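Local coordinates for protein Avidin/streptavidin (Shewanella denitrificans, PDB 3SZH) that probably binds biotin with high affinity, as an avidin-family beta-barrel protein from a cold-dwelling bacterium, at residues Ile23-Ile37 against Pro49-Phe63. Residues are numbered along the deposited sequence; the frame is centred on the assembly and turned at random. Where two conformers were deposited one is given.
Sequences INSINAQGELTGSYI and PYPVNGWVFGTAISF
Leu32 reaches into the barrel interior with both methyls engaged: CD1 of Leu32 lies 3.8 Å from Ile61 CD1 and also meets Val56, while CD2 packs on Val52 CG1. CG stands anti to the backbone N (chi1 177°), and beyond it the branch sends CD1 on to strand 60-63, past Val56, and CD2 to strand 50-57. Ile23 meets Ile61 tip to tip, Ile26 CD1 meets Val56 CG2, the two side chains crossing at about a right angle, and farther along Tyr36 CB rests 3.7 Å from Val52 CG2, its ring continuing toward Phe63 and Trp80. Behind these side chains, strands 31-37 and 50-57 pair antiparallel in the up-and-down barrel of the avidins. The ladder runs from Tyr36 N to Tyr50 O (2.8 Å) up to Val56 N and Gly30 O (2.8 Å); its Gly54 N to Leu32 O bond is weak. Glu31 and Trp55 occupy the outer face, where Glu31 CG sits over the six-membered ring of Trp55 in a CH-pi contact, 3.8 Å from its centroid. The carboxylate plane is turned 25° from the indole, and OE2 accepts a hydrogen bond from Asn53 ND2 of the second subunit. An alanine in place of Trp55 is likely to leave the Glu31 methylenes without their aromatic floor and the carboxylate freer to swing from that partner. The chemistry thus divides by face: aliphatic and aromatic packing lines the interior here, whereas outside, indole and carboxylate both meet Asn53 of the second subunit.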
loop_
_atom_site.group_PDB
_atom_site.type_symbol
_atom_site.label_atom_id
_atom_site.label_comp_id
_atom_site.label_asym_id
_atom_site.label_seq_id
_atom_site.Cartn_x
_atom_site.Cartn_y
_atom_site.Cartn_z
ATOM N N ILE B 23 -10.373 -4.771 -9.707
ATOM C CA ILE B 23 -10.528 -5.362 -8.394
ATOM C C ILE B 23 -11.180 -6.716 -8.531
ATOM O O ILE B 23 -12.288 -6.809 -9.070
ATOM C CB ILE B 23 -11.324 -4.464 -7.416
ATOM C CG1 ILE B 23 -10.699 -3.072 -7.283
ATOM C CG2 ILE B 23 -11.497 -5.155 -6.068
ATOM C CD1 ILE B 23 -11.476 -2.132 -6.337
ATOM N N ASN B 24 -10.505 -7.755 -8.056
ATOM C CA ASN B 24 -11.003 -9.103 -8.107
ATOM C C ASN B 24 -11.817 -9.455 -6.873
ATOM O O ASN B 24 -13.039 -9.501 -6.955
ATOM C CB ASN B 24 -9.855 -10.063 -8.348
ATOM C CG ASN B 24 -10.310 -11.477 -8.348
ATOM O OD1 ASN B 24 -10.152 -12.172 -7.353
ATOM N ND2 ASN B 24 -10.899 -11.913 -9.443
ATOM N N SER B 25 -11.172 -9.738 -5.753
ATOM C CA SER B 25 -11.843 -10.096 -4.520
ATOM C C SER B 25 -11.687 -9.001 -3.468
ATOM O O SER B 25 -10.668 -8.298 -3.406
ATOM C CB SER B 25 -11.319 -11.438 -3.986
ATOM O OG SER B 25 -9.956 -11.348 -3.614
ATOM N N ILE B 26 -12.723 -8.867 -2.650
ATOM C CA ILE B 26 -12.655 -8.153 -1.385
ATOM C C ILE B 26 -13.261 -9.098 -0.347
ATOM O O ILE B 26 -14.462 -9.389 -0.384
ATOM C CB ILE B 26 -13.415 -6.817 -1.393
ATOM C CG1 ILE B 26 -12.895 -5.873 -2.489
ATOM C CG2 ILE B 26 -13.346 -6.167 -0.024
ATOM C CD1 ILE B 26 -13.725 -4.578 -2.635
ATOM N N ASN B 27 -12.416 -9.640 0.528
ATOM C CA ASN B 27 -12.859 -10.713 1.421
ATOM C C ASN B 27 -13.587 -10.178 2.636
ATOM O O ASN B 27 -13.820 -8.977 2.746
ATOM C CB ASN B 27 -11.720 -11.698 1.750
ATOM C CG ASN B 27 -10.692 -11.170 2.757
ATOM O OD1 ASN B 27 -9.644 -11.825 2.947
ATOM N ND2 ASN B 27 -10.941 -10.053 3.384
ATOM N N ALA B 28 -13.942 -11.065 3.555
ATOM C CA ALA B 28 -14.759 -10.700 4.695
ATOM C C ALA B 28 -14.094 -9.648 5.578
ATOM O O ALA B 28 -14.770 -8.889 6.261
ATOM C CB ALA B 28 -15.135 -11.949 5.508
ATOM N N GLN B 29 -12.757 -9.624 5.567
ATOM C CA GLN B 29 -11.974 -8.665 6.334
ATOM C C GLN B 29 -11.696 -7.387 5.528
ATOM O O GLN B 29 -11.126 -6.443 6.071
ATOM C CB GLN B 29 -10.658 -9.308 6.782
ATOM C CG GLN B 29 -10.843 -10.319 7.898
ATOM C CD GLN B 29 -11.510 -11.619 7.479
ATOM O OE1 GLN B 29 -12.502 -12.037 8.086
ATOM N NE2 GLN B 29 -10.970 -12.271 6.443
ATOM N N GLY B 30 -12.086 -7.350 4.258
ATOM C CA GLY B 30 -11.795 -6.207 3.383
ATOM C C GLY B 30 -10.435 -6.303 2.706
ATOM O O GLY B 30 -9.990 -5.344 2.106
ATOM N N GLU B 31 -9.761 -7.443 2.783
ATOM C CA GLU B 31 -8.513 -7.592 2.054
ATOM C C GLU B 31 -8.791 -7.724 0.572
ATOM O O GLU B 31 -9.718 -8.445 0.176
ATOM C CB GLU B 31 -7.691 -8.769 2.557
ATOM C CG GLU B 31 -6.243 -8.519 2.249
ATOM C CD GLU B 31 -5.284 -9.610 2.675
ATOM O OE1 GLU B 31 -5.634 -10.475 3.500
ATOM O OE2 GLU B 31 -4.147 -9.565 2.186
ATOM N N LEU B 32 -8.020 -7.016 -0.242
ATOM C CA LEU B 32 -8.254 -6.903 -1.665
ATOM C C LEU B 32 -7.230 -7.682 -2.476
ATOM O O LEU B 32 -6.034 -7.685 -2.145
ATOM C CB LEU B 32 -8.194 -5.406 -2.037
ATOM C CG LEU B 32 -8.323 -4.959 -3.490
ATOM C CD1 LEU B 32 -8.967 -3.575 -3.552
ATOM C CD2 LEU B 32 -6.966 -4.958 -4.183
ATOM N N THR B 33 -7.682 -8.260 -3.580
ATOM C CA THR B 33 -6.805 -8.760 -4.637
ATOM C C THR B 33 -7.290 -8.168 -5.950
ATOM O O THR B 33 -8.450 -7.764 -6.086
ATOM C CB THR B 33 -6.786 -10.281 -4.772
ATOM O OG1 THR B 33 -8.038 -10.734 -5.300
ATOM C CG2 THR B 33 -6.478 -10.979 -3.445
ATOM N N GLY B 34 -6.388 -8.097 -6.917
ATOM C CA GLY B 34 -6.760 -7.651 -8.247
ATOM C C GLY B 34 -5.573 -7.621 -9.170
ATOM O O GLY B 34 -4.513 -8.214 -8.888
ATOM N N SER B 35 -5.738 -6.952 -10.297
ATOM C CA SER B 35 -4.721 -6.787 -11.332
ATOM C C SER B 35 -4.700 -5.332 -11.757
ATOM O O SER B 35 -5.723 -4.643 -11.675
ATOM C CB SER B 35 -5.016 -7.647 -12.560
ATOM O OG SER B 35 -5.042 -9.036 -12.254
ATOM N N TYR B 36 -3.569 -4.861 -12.250
ATOM C CA TYR B 36 -3.414 -3.508 -12.765
ATOM C C TYR B 36 -2.794 -3.582 -14.145
ATOM O O TYR B 36 -1.800 -4.300 -14.349
ATOM C CB TYR B 36 -2.539 -2.714 -11.821
ATOM C CG TYR B 36 -2.506 -1.236 -12.060
ATOM C CD1 TYR B 36 -1.591 -0.676 -12.932
ATOM C CD2 TYR B 36 -3.416 -0.393 -11.429
ATOM C CE1 TYR B 36 -1.540 0.702 -13.152
ATOM C CE2 TYR B 36 -3.364 1.004 -11.627
ATOM C CZ TYR B 36 -2.420 1.517 -12.488
ATOM O OH TYR B 36 -2.374 2.886 -12.679
ATOM N N ILE B 37 -3.368 -2.818 -15.075
ATOM C CA ILE B 37 -2.763 -2.649 -16.390
ATOM C C ILE B 37 -2.447 -1.181 -16.600
ATOM O O ILE B 37 -3.356 -0.327 -16.620
ATOM C CB ILE B 37 -3.605 -3.220 -17.539
ATOM C CG1 ILE B 37 -3.796 -4.733 -17.371
ATOM C CG2 ILE B 37 -2.952 -2.888 -18.891
ATOM C CD1 ILE B 37 -4.664 -5.406 -18.453
ATOM N N PRO B 49 -0.756 -7.580 -17.224
ATOM C CA PRO B 49 -1.318 -7.466 -15.882
ATOM C C PRO B 49 -0.283 -7.604 -14.786
ATOM O O PRO B 49 0.587 -8.498 -14.830
ATOM C CB PRO B 49 -2.319 -8.616 -15.819
ATOM C CG PRO B 49 -1.777 -9.648 -16.788
ATOM C CD PRO B 49 -1.051 -8.887 -17.856
ATOM N N TYR B 50 -0.399 -6.704 -13.799
ATOM C CA TYR B 50 0.449 -6.739 -12.595
ATOM C C TYR B 50 -0.421 -7.022 -11.388
ATOM O O TYR B 50 -1.443 -6.369 -11.196
ATOM C CB TYR B 50 1.251 -5.432 -12.407
ATOM C CG TYR B 50 2.337 -5.309 -13.439
ATOM C CD1 TYR B 50 2.105 -4.785 -14.709
ATOM C CD2 TYR B 50 3.615 -5.782 -13.160
ATOM C CE1 TYR B 50 3.121 -4.741 -15.669
ATOM C CE2 TYR B 50 4.620 -5.751 -14.117
ATOM C CZ TYR B 50 4.379 -5.242 -15.367
ATOM O OH TYR B 50 5.339 -5.210 -16.346
ATOM N N PRO B 51 -0.087 -8.041 -10.587
ATOM C CA PRO B 51 -0.887 -8.320 -9.389
ATOM C C PRO B 51 -0.960 -7.162 -8.386
ATOM O O PRO B 51 0.027 -6.446 -8.185
ATOM C CB PRO B 51 -0.202 -9.546 -8.774
ATOM C CG PRO B 51 0.421 -10.233 -9.956
ATOM C CD PRO B 51 0.925 -9.095 -10.810
ATOM N N VAL B 52 -2.112 -7.051 -7.738
ATOM C CA VAL B 52 -2.399 -6.015 -6.764
ATOM C C VAL B 52 -2.893 -6.644 -5.470
ATOM O O VAL B 52 -3.672 -7.615 -5.496
ATOM C CB VAL B 52 -3.518 -5.090 -7.319
ATOM C CG1 VAL B 52 -3.951 -4.037 -6.297
ATOM C CG2 VAL B 52 -3.086 -4.431 -8.629
ATOM N N ASN B 53 -2.464 -6.078 -4.351
ATOM C CA ASN B 53 -3.097 -6.378 -3.074
ATOM C C ASN B 53 -3.465 -5.058 -2.382
ATOM O O ASN B 53 -3.163 -3.986 -2.891
ATOM C CB ASN B 53 -2.230 -7.313 -2.192
ATOM C CG ASN B 53 -0.866 -6.751 -1.895
ATOM O OD1 ASN B 53 -0.658 -5.531 -1.901
ATOM N ND2 ASN B 53 0.095 -7.636 -1.606
ATOM N N GLY B 54 -4.154 -5.142 -1.245
ATOM C CA GLY B 54 -4.560 -3.931 -0.532
ATOM C C GLY B 54 -5.667 -4.213 0.443
ATOM O O GLY B 54 -5.881 -5.365 0.858
ATOM N N TRP B 55 -6.409 -3.145 0.754
ATOM C CA TRP B 55 -7.459 -3.159 1.783
ATOM C C TRP B 55 -8.568 -2.194 1.391
ATOM O O TRP B 55 -8.304 -1.130 0.812
ATOM C CB TRP B 55 -6.904 -2.663 3.130
ATOM C CG TRP B 55 -5.853 -3.540 3.727
ATOM C CD1 TRP B 55 -4.518 -3.288 3.762
ATOM C CD2 TRP B 55 -6.065 -4.785 4.398
ATOM N NE1 TRP B 55 -3.878 -4.341 4.376
ATOM C CE2 TRP B 55 -4.800 -5.273 4.775
ATOM C CE3 TRP B 55 -7.207 -5.545 4.707
ATOM C CZ2 TRP B 55 -4.635 -6.497 5.459
ATOM C CZ3 TRP B 55 -7.055 -6.755 5.377
ATOM C CH2 TRP B 55 -5.774 -7.226 5.746
ATOM N N VAL B 56 -9.790 -2.535 1.780
ATOM C CA VAL B 56 -10.933 -1.628 1.703
ATOM C C VAL B 56 -11.533 -1.504 3.100
ATOM O O VAL B 56 -11.717 -2.504 3.801
ATOM C CB VAL B 56 -11.977 -2.173 0.673
ATOM C CG1 VAL B 56 -13.253 -1.366 0.682
ATOM C CG2 VAL B 56 -11.360 -2.201 -0.718
ATOM N N PHE B 57 -11.869 -0.273 3.480
ATOM C CA PHE B 57 -12.535 -0.008 4.755
ATOM C C PHE B 57 -13.620 1.017 4.465
ATOM O O PHE B 57 -13.362 2.220 4.430
ATOM C CB PHE B 57 -11.555 0.547 5.791
ATOM C CG PHE B 57 -12.011 0.393 7.227
ATOM C CD1 PHE B 57 -11.065 0.425 8.252
ATOM C CD2 PHE B 57 -13.346 0.182 7.560
ATOM C CE1 PHE B 57 -11.430 0.252 9.570
ATOM C CE2 PHE B 57 -13.724 0.029 8.878
ATOM C CZ PHE B 57 -12.768 0.058 9.882
ATOM N N GLY B 58 -14.833 0.544 4.205
ATOM C CA GLY B 58 -15.936 1.429 3.810
ATOM C C GLY B 58 -15.639 2.028 2.455
ATOM O O GLY B 58 -15.558 1.321 1.445
ATOM N N THR B 59 -15.441 3.341 2.427
ATOM C CA THR B 59 -15.038 4.012 1.203
ATOM C C THR B 59 -13.543 4.285 1.093
ATOM O O THR B 59 -13.105 4.764 0.064
ATOM C CB THR B 59 -15.779 5.353 1.029
ATOM O OG1 THR B 59 -15.409 6.227 2.109
ATOM C CG2 THR B 59 -17.298 5.138 0.992
ATOM N N ALA B 60 -12.771 3.979 2.145
ATOM C CA ALA B 60 -11.319 4.087 2.083
ATOM C C ALA B 60 -10.752 2.842 1.398
ATOM O O ALA B 60 -11.249 1.727 1.573
ATOM C CB ALA B 60 -10.743 4.223 3.472
ATOM N N ILE B 61 -9.680 3.050 0.650
ATOM C CA ILE B 61 -9.013 1.943 -0.058
ATOM C C ILE B 61 -7.525 2.216 -0.161
ATOM O O ILE B 61 -7.081 3.361 -0.365
ATOM C CB ILE B 61 -9.632 1.717 -1.474
ATOM C CG1 ILE B 61 -8.949 0.555 -2.210
ATOM C CG2 ILE B 61 -9.655 3.012 -2.286
ATOM C CD1 ILE B 61 -9.614 0.165 -3.486
ATOM N N SER B 62 -6.733 1.168 0.013
ATOM C CA SER B 62 -5.322 1.176 -0.358
ATOM C C SER B 62 -5.098 0.025 -1.330
ATOM O O SER B 62 -5.685 -1.059 -1.171
ATOM C CB SER B 62 -4.397 1.040 0.867
ATOM O OG SER B 62 -4.336 -0.279 1.344
ATOM N N PHE B 63 -4.239 0.237 -2.314
ATOM C CA PHE B 63 -3.812 -0.892 -3.148
ATOM C C PHE B 63 -2.410 -0.646 -3.609
ATOM O O PHE B 63 -1.956 0.495 -3.694
ATOM C CB PHE B 63 -4.805 -1.152 -4.305
ATOM C CG PHE B 63 -5.030 0.018 -5.238
ATOM C CD1 PHE B 63 -5.987 0.977 -4.963
ATOM C CD2 PHE B 63 -4.297 0.119 -6.441
ATOM C CE1 PHE B 63 -6.214 2.039 -5.838
ATOM C CE2 PHE B 63 -4.539 1.200 -7.324
ATOM C CZ PHE B 63 -5.496 2.135 -7.017
#